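Local coordinates for protein glucose-6-phosphate 1-dehydrogenase (Mycobacterium avium, PDB 4LGV) that probably catalyses the oxidation of glucose 6-phosphate to 6-phosphogluconolactone with a nicotinamide dinucleotide as hydride acceptor, the entry step of the pentose phosphate pathway, at residues Asp174-Leu179 with Ile188-His193; Leu183-Ile188 with Phe431-Ala436; Gly298-Tyr303 with Gly340-His345; Thr315-Ala320 with His455-Gly460. All blocks are in the same frame, centred on the assembly; numbering follows the deposited sequence.

How the contacts relate
The four contacts form two clusters; contact 2 lies on the opposite side of the chain's centre from contacts 3 and 4, about 33 Å away between centres. Contacts 1 and 2 have centres 7 Å apart and share Ile188. Contact 1 lies on edge strand 188-191 of the nucleotide-binding domain's parallel sheet. Contact 2 ties the turn before that strand to the start of helix 434-449. Contacts 3 and 4 have centres 5 Å apart and interlock round strand 295-300 of the mixed sheet. Contact 1 closes before contacts 3 and 4 open. Segments of 1 and 2 alternate, as do those of 3 and 4, and contact 3 falls between the segments of contact 2. Helix 434-449 leads into strand 454-457, so one C-terminal run serves both clusters.

Contact 1 of 4, residues Asp174-Leu179 with Ile188-His193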
loop_
_atom_site.group_PDB
_atom_site.type_symbol
_atom_site.label_atom_id
_atom_site.label_comp_id
_atom_site.label_asym_id
_atom_site.label_seq_id
_atom_site.Cartn_x
_atom_site.Cartn_y
_atom_site.Cartn_z
ATOM N N ASP A 174 10.181 38.681 -19.785
ATOM C CA ASP A 174 10.032 39.994 -20.430
ATOM C C ASP A 174 8.987 39.952 -21.520
ATOM O O ASP A 174 8.149 40.837 -21.602
ATOM C CB ASP A 174 11.356 40.525 -21.034
ATOM C CG ASP A 174 12.435 40.811 -19.969
ATOM O OD1 ASP A 174 12.136 40.879 -18.749
ATOM O OD2 ASP A 174 13.609 40.964 -20.366
ATOM N N LEU A 175 9.051 38.934 -22.370
ATOM C CA LEU A 175 8.098 38.806 -23.435
ATOM C C LEU A 175 6.725 38.699 -22.830
ATOM O O LEU A 175 5.789 39.417 -23.194
ATOM C CB LEU A 175 8.404 37.580 -24.293
ATOM C CG LEU A 175 7.305 37.171 -25.275
ATOM C CD1 LEU A 175 6.932 38.322 -26.186
ATOM C CD2 LEU A 175 7.760 35.971 -26.111
ATOM N N ASN A 176 6.612 37.789 -21.889
ATOM C CA ASN A 176 5.346 37.567 -21.225
ATOM C C ASN A 176 4.712 38.792 -20.560
ATOM O O ASN A 176 3.494 38.950 -20.567
ATOM C CB ASN A 176 5.521 36.499 -20.172
ATOM C CG ASN A 176 4.233 35.855 -19.837
ATOM O OD1 ASN A 176 3.631 35.226 -20.702
ATOM N ND2 ASN A 176 3.768 36.019 -18.595
ATOM N N ALA A 177 5.543 39.613 -19.927
ATOM C CA ALA A 177 5.066 40.832 -19.245
ATOM C C ALA A 177 4.457 41.774 -20.263
ATOM O O ALA A 177 3.420 42.370 -20.002
ATOM C CB ALA A 177 6.206 41.546 -18.480
ATOM N N ARG A 178 5.082 41.879 -21.435
ATOM C CA ARG A 178 4.550 42.751 -22.475
ATOM C C ARG A 178 3.201 42.256 -23.038
ATOM O O ARG A 178 2.286 43.047 -23.232
ATOM C CB ARG A 178 5.578 42.921 -23.565
ATOM C CG ARG A 178 6.808 43.691 -23.084
ATOM C CD ARG A 178 7.737 44.001 -24.242
ATOM N NE ARG A 178 7.155 45.003 -25.129
ATOM C CZ ARG A 178 7.733 45.456 -26.242
ATOM N NH1 ARG A 178 8.923 44.999 -26.643
ATOM N NH2 ARG A 178 7.104 46.360 -26.981
ATOM N N LEU A 179 3.055 40.952 -23.207
ATOM C CA LEU A 179 1.776 40.378 -23.647
ATOM C C LEU A 179 0.671 40.515 -22.581
ATOM O O LEU A 179 -0.467 40.867 -22.899
ATOM C CB LEU A 179 1.946 38.898 -24.040
ATOM C CG LEU A 179 2.987 38.584 -25.123
ATOM C CD1 LEU A 179 3.000 37.113 -25.462
ATOM C CD2 LEU A 179 2.732 39.400 -26.365
ATOM N N ILE A 188 -3.753 33.863 -24.486
ATOM C CA ILE A 188 -2.438 33.590 -25.006
ATOM C C ILE A 188 -2.243 32.089 -25.274
ATOM O O ILE A 188 -2.317 31.294 -24.356
ATOM C CB ILE A 188 -1.354 34.070 -24.055
ATOM C CG1 ILE A 188 -1.493 35.558 -23.812
ATOM C CG2 ILE A 188 0.029 33.828 -24.642
ATOM C CD1 ILE A 188 -0.675 36.043 -22.645
ATOM N N LEU A 189 -1.908 31.744 -26.518
ATOM C CA LEU A 189 -1.670 30.377 -26.927
ATOM C C LEU A 189 -0.257 30.239 -27.484
ATOM O O LEU A 189 0.074 30.734 -28.580
ATOM C CB LEU A 189 -2.685 29.982 -27.993
ATOM C CG LEU A 189 -4.161 30.209 -27.647
ATOM C CD1 LEU A 189 -5.082 29.916 -28.818
ATOM C CD2 LEU A 189 -4.546 29.339 -26.523
ATOM N N ARG A 190 0.592 29.573 -26.716
ATOM C CA ARG A 190 1.988 29.460 -27.104
ATOM C C ARG A 190 2.159 28.181 -27.916
ATOM O O ARG A 190 2.090 27.098 -27.362
ATOM C CB ARG A 190 2.875 29.468 -25.874
ATOM C CG ARG A 190 2.616 30.681 -25.001
ATOM C CD ARG A 190 3.477 30.678 -23.754
ATOM N NE ARG A 190 3.228 31.871 -22.952
ATOM C CZ ARG A 190 2.192 32.024 -22.121
ATOM N NH1 ARG A 190 1.291 31.053 -21.910
ATOM N NH2 ARG A 190 2.077 33.144 -21.463
ATOM N N VAL A 191 2.352 28.324 -29.231
ATOM C CA VAL A 191 2.324 27.208 -30.155
ATOM C C VAL A 191 3.693 26.524 -30.241
ATOM O O VAL A 191 4.720 27.151 -30.617
ATOM C CB VAL A 191 1.949 27.693 -31.558
ATOM C CG1 VAL A 191 1.845 26.533 -32.526
ATOM C CG2 VAL A 191 0.614 28.471 -31.557
ATOM N N ASP A 192 3.718 25.252 -29.871
ATOM C CA ASP A 192 4.931 24.440 -29.968
ATOM C C ASP A 192 4.527 23.163 -30.659
ATOM O O ASP A 192 3.789 22.363 -30.095
ATOM C CB ASP A 192 5.504 24.161 -28.576
ATOM C CG ASP A 192 6.820 23.359 -28.608
ATOM O OD1 ASP A 192 7.085 22.629 -29.580
ATOM O OD2 ASP A 192 7.614 23.494 -27.648
ATOM N N HIS A 193 4.995 22.986 -31.897
ATOM C CA HIS A 193 4.551 21.867 -32.725
ATOM C C HIS A 193 4.753 20.533 -32.057
ATOM O O HIS A 193 3.930 19.658 -32.221
ATOM C CB HIS A 193 5.245 21.897 -34.075
ATOM C CG HIS A 193 5.074 23.199 -34.760
ATOM N ND1 HIS A 193 5.875 23.596 -35.800
ATOM C CD2 HIS A 193 4.227 24.228 -34.504
ATOM C CE1 HIS A 193 5.526 24.815 -36.157
ATOM N NE2 HIS A 193 4.526 25.218 -35.394
HETATM O O HOH W 1 5.020 34.412 -23.146
#
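Asn176, on helix 169-180, meets Arg190, on strand 188-191, through a side-chain hydrogen bond. Arg190 NH2 donates to Asn176 OD1 at 2.7 Å. The bond is bent, with an N-H...O angle of 143°. The oxygen lies at the edge of the guanidinium, close to its plane, and the donor is tilted 17° from the carbonyl plane of the amide. A water adds a second link: it donates to Asn176 OD1 at 2.9 Å and accepts from Arg190 NE at 3.1 Å. Two donors thus hold the amide oxygen; NH2 is held to the helix directly and NE through the water. Asn176 ND2 also bonds to Glu434 OE2, and Arg190 NH1 to Glu185 OE2 and Ala432 O. The arginine chain is straight from CG to NE, which carries its flat end across to the helix. Ile188 CG2 lies over the centre of one guanidinium face, 3.8 Å above its plane. This hydrogen-bonded group is the tight part. The apolar part is sparser: Leu179 CB touches Ile188 CD1 at 4.1 Å and little else is shared. On the outer side of the helix, Asp174, Ala177 and Arg178 are exposed and do not touch the strand. Helix 169-180 is the crossover of the beta-alpha-beta unit that runs from strand 158-162 to strand 188-191. Leu179 also packs on Val145 of helix 141-150, and Arg190 on Ile437 of helix 434-449.

Contact 2 of 4, residues Leu183-Ile188 with Phe431-Ala436; sequences LDEDQI and FAREDA
Glu185 meets Arg433 and Glu434 where helix 434-449 begins. One residue before Glu185, the backbone bond from Gln187 N to Asp184 O closes the short turn, and Gln187 OE1 accepts from Asp184 N at 3.0 Å. At Glu185 the chain leaves with CG anti to the backbone N (chi1 177°) and bends at the next bond, bringing the carboxylate to the helix start. Glu434 N donates to Glu185 OE2 at 3.0 Å, from well above the carboxylate plane. Arg433 CG packs against the same Glu185 OE2 at 3.5 Å, a van der Waals contact. The Arg433 guanidinium turns elsewhere, gripping Asp435 side-on with NE and NH2. Glu185 OE1 comes within 3.1 Å of Glu434 OE2, two acceptors with no bond between them. Salt bridges of Arg190 NH1 with Glu185 OE2 and Arg180 with Glu434 OE2 probably lessen the repulsion, and Asn176 ND2 also donates to Glu434. At the end of the segment, a water donates to Ile188 O at 3.2 Å; its short link to Ala432 O is doubtful. A carboxylate from a distant part of the chain thus takes a first-turn N-H of a helix. Here it marks a junction between the Rossmann-type nucleotide-binding domain and the C-terminal domain.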
loop_
_atom_site.group_PDB
_atom_site.type_symbol
_atom_site.label_atom_id
_atom_site.label_comp_id
_atom_site.label_asym_id
_atom_site.label_seq_id
_atom_site.Cartn_x
_atom_site.Cartn_y
_atom_site.Cartn_z
ATOM N N LEU A 183 -3.229 41.341 -22.650
ATOM C CA LEU A 183 -3.970 40.090 -22.787
ATOM C C LEU A 183 -4.072 39.371 -21.443
ATOM O O LEU A 183 -3.122 39.345 -20.687
ATOM C CB LEU A 183 -3.264 39.165 -23.772
ATOM C CG LEU A 183 -3.171 39.649 -25.228
ATOM C CD1 LEU A 183 -2.133 38.843 -26.032
ATOM C CD2 LEU A 183 -4.522 39.568 -25.891
ATOM N N ASP A 184 -5.211 38.754 -21.194
ATOM C CA ASP A 184 -5.303 37.719 -20.167
ATOM C C ASP A 184 -4.568 36.475 -20.603
ATOM O O ASP A 184 -4.394 36.222 -21.801
ATOM C CB ASP A 184 -6.766 37.346 -19.885
ATOM C CG ASP A 184 -7.596 38.541 -19.415
ATOM O OD1 ASP A 184 -7.043 39.410 -18.699
ATOM O OD2 ASP A 184 -8.786 38.612 -19.792
ATOM N N GLU A 185 -4.167 35.678 -19.629
ATOM C CA GLU A 185 -3.431 34.438 -19.875
ATOM C C GLU A 185 -4.233 33.558 -20.798
ATOM O O GLU A 185 -3.658 32.894 -21.619
ATOM C CB GLU A 185 -3.128 33.682 -18.545
ATOM C CG GLU A 185 -2.418 32.315 -18.710
ATOM C CD GLU A 185 -1.083 32.392 -19.475
ATOM O OE1 GLU A 185 -0.465 33.499 -19.532
ATOM O OE2 GLU A 185 -0.654 31.339 -20.031
ATOM N N ASP A 186 -5.545 33.516 -20.628
ATOM C CA ASP A 186 -6.350 32.578 -21.400
ATOM C C ASP A 186 -6.565 33.062 -22.864
ATOM O O ASP A 186 -7.188 32.381 -23.655
ATOM C CB ASP A 186 -7.674 32.273 -20.690
ATOM C CG ASP A 186 -8.682 33.473 -20.731
ATOM O OD1 ASP A 186 -8.357 34.593 -21.202
ATOM O OD2 ASP A 186 -9.830 33.282 -20.267
ATOM N N GLN A 187 -6.040 34.230 -23.214
ATOM C CA GLN A 187 -6.056 34.677 -24.610
ATOM C C GLN A 187 -4.723 34.348 -25.277
ATOM O O GLN A 187 -4.559 34.603 -26.482
ATOM C CB GLN A 187 -6.288 36.192 -24.687
ATOM C CG GLN A 187 -7.631 36.666 -24.142
ATOM C CD GLN A 187 -7.749 38.196 -24.243
ATOM O OE1 GLN A 187 -7.270 38.916 -23.352
ATOM N NE2 GLN A 187 -8.348 38.684 -25.302
ATOM N N ILE A 188 -3.753 33.863 -24.486
ATOM C CA ILE A 188 -2.438 33.590 -25.006
ATOM C C ILE A 188 -2.243 32.089 -25.274
ATOM O O ILE A 188 -2.317 31.294 -24.356
ATOM C CB ILE A 188 -1.354 34.070 -24.055
ATOM C CG1 ILE A 188 -1.493 35.558 -23.812
ATOM C CG2 ILE A 188 0.029 33.828 -24.642
ATOM C CD1 ILE A 188 -0.675 36.043 -22.645
ATOM N N PHE A 431 -1.438 23.753 -25.026
ATOM C CA PHE A 431 -0.715 24.998 -24.975
ATOM C C PHE A 431 -0.282 25.280 -23.535
ATOM O O PHE A 431 -1.091 25.478 -22.657
ATOM C CB PHE A 431 -1.583 26.113 -25.509
ATOM C CG PHE A 431 -2.011 25.915 -26.954
ATOM C CD1 PHE A 431 -1.160 26.235 -27.983
ATOM C CD2 PHE A 431 -3.255 25.398 -27.264
ATOM C CE1 PHE A 431 -1.531 26.031 -29.292
ATOM C CE2 PHE A 431 -3.639 25.203 -28.579
ATOM C CZ PHE A 431 -2.789 25.534 -29.587
ATOM N N ALA A 432 1.022 25.303 -23.322
ATOM C CA ALA A 432 1.572 25.485 -22.013
ATOM C C ALA A 432 1.157 26.831 -21.425
ATOM O O ALA A 432 1.080 27.860 -22.107
ATOM C CB ALA A 432 3.102 25.364 -22.093
ATOM N N ARG A 433 0.896 26.811 -20.140
ATOM C CA ARG A 433 0.461 27.982 -19.416
ATOM C C ARG A 433 1.681 28.650 -18.792
ATOM O O ARG A 433 2.719 28.015 -18.567
ATOM C CB ARG A 433 -0.546 27.582 -18.348
ATOM C CG ARG A 433 -1.366 28.725 -17.775
ATOM C CD ARG A 433 -2.457 28.251 -16.822
ATOM N NE ARG A 433 -1.905 27.647 -15.596
ATOM C CZ ARG A 433 -2.625 27.007 -14.656
ATOM N NH1 ARG A 433 -3.957 26.889 -14.764
ATOM N NH2 ARG A 433 -2.028 26.490 -13.596
ATOM N N GLU A 434 1.548 29.940 -18.540
ATOM C CA GLU A 434 2.640 30.798 -18.100
ATOM C C GLU A 434 3.423 30.266 -16.893
ATOM O O GLU A 434 4.662 30.283 -16.867
ATOM C CB GLU A 434 2.020 32.180 -17.876
ATOM C CG GLU A 434 2.655 33.185 -16.942
ATOM C CD GLU A 434 1.642 34.338 -16.552
ATOM O OE1 GLU A 434 1.308 34.493 -15.361
ATOM O OE2 GLU A 434 1.148 35.102 -17.422
ATOM N N ASP A 435 2.708 29.808 -15.883
ATOM C CA ASP A 435 3.364 29.328 -14.661
ATOM C C ASP A 435 4.273 28.110 -14.993
ATOM O O ASP A 435 5.379 28.026 -14.516
ATOM C CB ASP A 435 2.340 29.015 -13.568
ATOM C CG ASP A 435 1.230 28.011 -14.021
ATOM O OD1 ASP A 435 1.068 27.657 -15.220
ATOM O OD2 ASP A 435 0.474 27.600 -13.158
ATOM N N ALA A 436 3.820 27.222 -15.860
ATOM C CA ALA A 436 4.645 26.079 -16.262
ATOM C C ALA A 436 5.865 26.515 -17.077
ATOM O O ALA A 436 6.973 26.014 -16.910
ATOM C CB ALA A 436 3.812 25.105 -17.062
HETATM O O HOH W 2 -0.074 28.974 -24.006
#

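Contact 3 of 4, residues Gly298-Tyr303 with Gly340-His345; sequences GQYRGY and GKALPH
The methyl of Ala342 lies over one face of the Tyr300 ring, displaced toward the rim. This joins strand 295-300 to the loop between strands 335-340 and 347-354 of the mixed C-terminal sheet. Tyr300 has the largest buried area of the contact, and its partners are Ala342 and Lys341. Ala342 CB is 4.2 Å from the centroid of the Tyr300 ring and 22° off the ring normal, a CH-pi contact. Tyr300 CD2 and CG are both 4.0 Å from Ala342 CB. The ring is presented by a chi1 of 73°, which sets CG between the backbone N and the carbonyl carbon. Ala342 itself has a left-handed backbone conformation, and its methyl points at the ring.

Lys341 adds its CB, 4.1 Å from Tyr300 CE2, in an oblique approach. Its chain then bends at chi2, and its amino end leads away to a salt bridge with Glu231. Tyr303 CB covers the opposite face of the Tyr300 ring, 3.9 Å above the plane. It gets there through the type II turn from Tyr300 to Tyr303, closed by Tyr303 N to Tyr300 O at 3.0 Å.

The ring is therefore held between two aliphatic carbons, one on each face. No hydrogen bond joins the two segments. The hydroxyl of Tyr300 is bonded outside them, to Ile235 N. The contact itself is thus dispersive and weakly CH-pi in character, while polar bonds at the far ends of Tyr300 and Lys341 probably contribute to fixing where the two side chains lie.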
loop_
_atom_site.group_PDB
_atom_site.type_symbol
_atom_site.label_atom_id
_atom_site.label_comp_id
_atom_site.label_asym_id
_atom_site.label_seq_id
_atom_site.Cartn_x
_atom_site.Cartn_y
_atom_site.Cartn_z
ATOM N N GLY A 298 25.942 16.750 -26.505
ATOM C CA GLY A 298 26.517 16.149 -27.687
ATOM C C GLY A 298 26.270 16.967 -28.940
ATOM O O GLY A 298 25.341 17.769 -28.998
ATOM N N GLN A 299 27.106 16.714 -29.951
ATOM C CA GLN A 299 26.992 17.354 -31.248
ATOM C C GLN A 299 27.406 16.365 -32.307
ATOM O O GLN A 299 28.510 15.810 -32.259
ATOM C CB GLN A 299 27.900 18.558 -31.322
ATOM C CG GLN A 299 27.594 19.501 -32.454
ATOM C CD GLN A 299 28.705 20.518 -32.614
ATOM O OE1 GLN A 299 29.730 20.218 -33.241
ATOM N NE2 GLN A 299 28.522 21.717 -32.044
ATOM N N TYR A 300 26.510 16.110 -33.247
ATOM C CA TYR A 300 26.801 15.097 -34.219
ATOM C C TYR A 300 27.886 15.578 -35.235
ATOM O O TYR A 300 27.940 16.754 -35.596
ATOM C CB TYR A 300 25.518 14.607 -34.890
ATOM C CG TYR A 300 24.841 15.530 -35.886
ATOM C CD1 TYR A 300 25.284 15.620 -37.214
ATOM C CD2 TYR A 300 23.665 16.196 -35.542
ATOM C CE1 TYR A 300 24.602 16.409 -38.147
ATOM C CE2 TYR A 300 22.977 16.986 -36.454
ATOM C CZ TYR A 300 23.447 17.103 -37.757
ATOM O OH TYR A 300 22.738 17.897 -38.613
ATOM N N ARG A 301 28.729 14.638 -35.664
ATOM C CA ARG A 301 29.806 14.901 -36.623
ATOM C C ARG A 301 29.171 15.245 -37.962
ATOM O O ARG A 301 28.344 14.482 -38.496
ATOM C CB ARG A 301 30.744 13.699 -36.757
ATOM N N GLY A 302 29.533 16.422 -38.478
ATOM C CA GLY A 302 28.895 16.966 -39.687
ATOM C C GLY A 302 27.994 18.158 -39.424
ATOM O O GLY A 302 27.606 18.855 -40.347
ATOM N N TYR A 303 27.632 18.374 -38.159
ATOM C CA TYR A 303 26.723 19.460 -37.787
ATOM C C TYR A 303 27.295 20.812 -38.167
ATOM O O TYR A 303 26.574 21.659 -38.675
ATOM C CB TYR A 303 26.415 19.424 -36.283
ATOM C CG TYR A 303 25.654 20.631 -35.795
ATOM C CD1 TYR A 303 24.339 20.857 -36.174
ATOM C CD2 TYR A 303 26.260 21.548 -34.948
ATOM C CE1 TYR A 303 23.643 21.974 -35.735
ATOM C CE2 TYR A 303 25.578 22.663 -34.504
ATOM C CZ TYR A 303 24.271 22.871 -34.904
ATOM O OH TYR A 303 23.612 23.981 -34.447
ATOM N N GLY A 340 17.989 13.783 -28.879
ATOM C CA GLY A 340 18.962 14.168 -29.866
ATOM C C GLY A 340 18.666 13.925 -31.319
ATOM O O GLY A 340 17.860 13.076 -31.668
ATOM N N LYS A 341 19.358 14.700 -32.154
ATOM C CA LYS A 341 19.316 14.582 -33.615
ATOM C C LYS A 341 20.273 13.505 -34.102
ATOM O O LYS A 341 21.273 13.200 -33.459
ATOM C CB LYS A 341 19.730 15.905 -34.263
ATOM C CG LYS A 341 18.852 17.077 -33.864
ATOM C CD LYS A 341 17.480 17.008 -34.536
ATOM C CE LYS A 341 16.698 18.264 -34.252
ATOM N NZ LYS A 341 15.338 18.196 -34.807
ATOM N N ALA A 342 19.948 12.947 -35.256
ATOM C CA ALA A 342 20.792 11.964 -35.923
ATOM C C ALA A 342 21.056 10.747 -35.024
ATOM O O ALA A 342 22.189 10.249 -34.922
ATOM C CB ALA A 342 22.103 12.601 -36.388
ATOM N N LEU A 343 19.998 10.255 -34.396
ATOM C CA LEU A 343 20.078 9.027 -33.616
ATOM C C LEU A 343 19.552 7.899 -34.499
ATOM O O LEU A 343 19.050 8.165 -35.588
ATOM C CB LEU A 343 19.287 9.203 -32.312
ATOM C CG LEU A 343 19.899 10.211 -31.338
ATOM C CD1 LEU A 343 19.248 10.121 -29.958
ATOM C CD2 LEU A 343 21.411 10.064 -31.174
ATOM N N PRO A 344 19.606 6.645 -34.022
ATOM C CA PRO A 344 19.273 5.544 -34.919
ATOM C C PRO A 344 17.824 5.414 -35.350
ATOM O O PRO A 344 17.556 4.787 -36.377
ATOM C CB PRO A 344 19.670 4.299 -34.122
ATOM C CG PRO A 344 20.655 4.790 -33.125
ATOM C CD PRO A 344 20.142 6.154 -32.747
ATOM N N HIS A 345 16.897 5.939 -34.562
ATOM C CA HIS A 345 15.476 5.800 -34.865
ATOM C C HIS A 345 14.687 7.052 -34.530
ATOM O O HIS A 345 15.171 7.929 -33.826
ATOM C CB HIS A 345 14.883 4.647 -34.072
ATOM C CG HIS A 345 15.623 3.357 -34.230
ATOM N ND1 HIS A 345 15.593 2.613 -35.393
ATOM C CD2 HIS A 345 16.400 2.667 -33.359
ATOM C CE1 HIS A 345 16.326 1.524 -35.233
ATOM N NE2 HIS A 345 16.821 1.531 -34.006
#

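Contact 4 of 4, residues Thr315-Ala320 with His455-Gly460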
loop_
_atom_site.group_PDB
_atom_site.type_symbol
_atom_site.label_atom_id
_atom_site.label_comp_id
_atom_site.label_asym_id
_atom_site.label_seq_id
_atom_site.Cartn_x
_atom_site.Cartn_y
_atom_site.Cartn_z
ATOM N N THR A 315 26.992 24.518 -29.958
ATOM C CA THR A 315 25.559 24.210 -29.771
ATOM C C THR A 315 25.336 22.698 -29.789
ATOM O O THR A 315 25.913 21.977 -30.622
ATOM C CB THR A 315 24.706 24.870 -30.860
ATOM O OG1 THR A 315 24.889 26.286 -30.797
ATOM C CG2 THR A 315 23.252 24.552 -30.673
ATOM N N GLU A 316 24.508 22.218 -28.860
ATOM C CA GLU A 316 24.280 20.763 -28.712
ATOM C C GLU A 316 23.138 20.347 -29.605
ATOM O O GLU A 316 22.141 21.037 -29.732
ATOM C CB GLU A 316 24.024 20.395 -27.243
ATOM C CG GLU A 316 22.598 20.666 -26.659
ATOM C CD GLU A 316 22.290 22.129 -26.363
ATOM O OE1 GLU A 316 23.146 23.007 -26.632
ATOM O OE2 GLU A 316 21.166 22.412 -25.881
ATOM N N THR A 317 23.312 19.218 -30.276
ATOM C CA THR A 317 22.230 18.565 -30.983
ATOM C C THR A 317 21.710 17.389 -30.172
ATOM O O THR A 317 20.809 16.699 -30.632
ATOM C CB THR A 317 22.705 18.012 -32.339
ATOM O OG1 THR A 317 23.748 17.050 -32.116
ATOM C CG2 THR A 317 23.201 19.118 -33.234
ATOM N N TYR A 318 22.322 17.121 -29.018
ATOM C CA TYR A 318 21.974 15.978 -28.149
ATOM C C TYR A 318 22.169 16.379 -26.709
ATOM O O TYR A 318 23.098 17.124 -26.412
ATOM C CB TYR A 318 22.880 14.780 -28.415
ATOM C CG TYR A 318 22.737 13.599 -27.458
ATOM C CD1 TYR A 318 23.313 13.631 -26.187
ATOM C CD2 TYR A 318 22.069 12.448 -27.837
ATOM C CE1 TYR A 318 23.200 12.564 -25.314
ATOM C CE2 TYR A 318 21.937 11.369 -26.961
ATOM C CZ TYR A 318 22.496 11.433 -25.693
ATOM O OH TYR A 318 22.420 10.382 -24.811
ATOM N N VAL A 319 21.270 15.918 -25.823
ATOM C CA VAL A 319 21.441 16.091 -24.373
ATOM C C VAL A 319 21.002 14.874 -23.622
ATOM O O VAL A 319 19.980 14.308 -23.930
ATOM C CB VAL A 319 20.500 17.117 -23.726
ATOM C CG1 VAL A 319 21.282 18.054 -22.804
ATOM C CG2 VAL A 319 19.738 17.886 -24.764
ATOM N N ALA A 320 21.716 14.561 -22.564
ATOM C CA ALA A 320 21.283 13.575 -21.624
ATOM C C ALA A 320 21.446 14.174 -20.243
ATOM O O ALA A 320 22.434 14.856 -19.987
ATOM C CB ALA A 320 22.095 12.327 -21.747
ATOM N N HIS A 455 30.463 16.738 -26.495
ATOM C CA HIS A 455 31.000 15.455 -26.931
ATOM C C HIS A 455 30.506 15.193 -28.349
ATOM O O HIS A 455 29.299 15.276 -28.609
ATOM C CB HIS A 455 30.503 14.296 -26.061
ATOM C CG HIS A 455 31.076 14.234 -24.684
ATOM N ND1 HIS A 455 30.912 15.242 -23.755
ATOM C CD2 HIS A 455 31.776 13.254 -24.058
ATOM C CE1 HIS A 455 31.521 14.905 -22.631
ATOM N NE2 HIS A 455 32.050 13.703 -22.787
ATOM N N GLN A 456 31.416 14.853 -29.253
ATOM C CA GLN A 456 31.053 14.500 -30.635
ATOM C C GLN A 456 30.491 13.085 -30.657
ATOM O O GLN A 456 30.854 12.249 -29.817
ATOM C CB GLN A 456 32.260 14.603 -31.595
ATOM N N TYR A 457 29.557 12.844 -31.568
ATOM C CA TYR A 457 29.063 11.509 -31.790
ATOM C C TYR A 457 28.736 11.344 -33.252
ATOM O O TYR A 457 28.447 12.316 -33.939
ATOM C CB TYR A 457 27.834 11.215 -30.912
ATOM C CG TYR A 457 26.605 12.041 -31.215
ATOM C CD1 TYR A 457 26.450 13.320 -30.684
ATOM C CD2 TYR A 457 25.586 11.543 -32.030
ATOM C CE1 TYR A 457 25.305 14.057 -30.941
ATOM C CE2 TYR A 457 24.450 12.285 -32.276
ATOM C CZ TYR A 457 24.313 13.526 -31.723
ATOM O OH TYR A 457 23.202 14.272 -31.977
ATOM N N GLU A 458 28.809 10.099 -33.715
ATOM C CA GLU A 458 28.530 9.755 -35.106
ATOM C C GLU A 458 27.038 9.770 -35.380
ATOM O O GLU A 458 26.259 9.330 -34.541
ATOM C CB GLU A 458 29.098 8.365 -35.441
ATOM C CG GLU A 458 30.622 8.311 -35.433
ATOM C CD GLU A 458 31.196 9.098 -36.591
ATOM O OE1 GLU A 458 30.819 8.805 -37.752
ATOM O OE2 GLU A 458 32.008 10.016 -36.332
ATOM N N GLN A 459 26.662 10.248 -36.566
ATOM C CA GLN A 459 25.293 10.141 -37.037
ATOM C C GLN A 459 24.948 8.681 -37.108
ATOM O O GLN A 459 25.753 7.866 -37.569
ATOM C CB GLN A 459 25.100 10.770 -38.388
ATOM C CG GLN A 459 25.329 12.271 -38.382
ATOM C CD GLN A 459 24.957 12.960 -39.688
ATOM O OE1 GLN A 459 23.869 12.769 -40.226
ATOM N NE2 GLN A 459 25.894 13.748 -40.225
ATOM N N GLY A 460 23.764 8.339 -36.591
ATOM C CA GLY A 460 23.302 6.964 -36.613
ATOM C C GLY A 460 23.700 6.224 -35.353
ATOM O O GLY A 460 23.283 5.099 -35.168
#
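The contact is built on a classic beta bulge, in which Thr317 and Tyr318 both face Gly298 of strand 295-300. Both side chains meet Tyr457. The Thr317 hydroxyl donates to the tyrosine, with OG1 2.8 Å from Tyr457 OH. Each hydroxyl has a further partner, since Tyr300 N bonds to Thr317 OG1 and Tyr457 OH to Lys341 O. The buried polar atoms are thus joined in a short chain of hydrogen bonds. A chi1 of 65° seats the Tyr457 ring between its own N and C branches, and the ring reaches past strand 295-300 toward the bulge. Tyr318 CB packs 3.6 Å from Tyr457 CE1. The two rings also form an edge-to-face pair. The edge of Tyr318 is turned to the face of Tyr457, with centroids 5.7 Å apart and planes at 60°. The phenol end of Tyr318 leads away, and its side chain packs on Ala467 of helix 466-470. Strand 295-300 lies between strands 318-323 and 454-457, so this is a side-chain contact over an intervening strand. It joins next-but-one strands at one edge of the mixed sheet in the C-terminal domain, a sheet characteristic of the glucose-6-phosphate dehydrogenase fold.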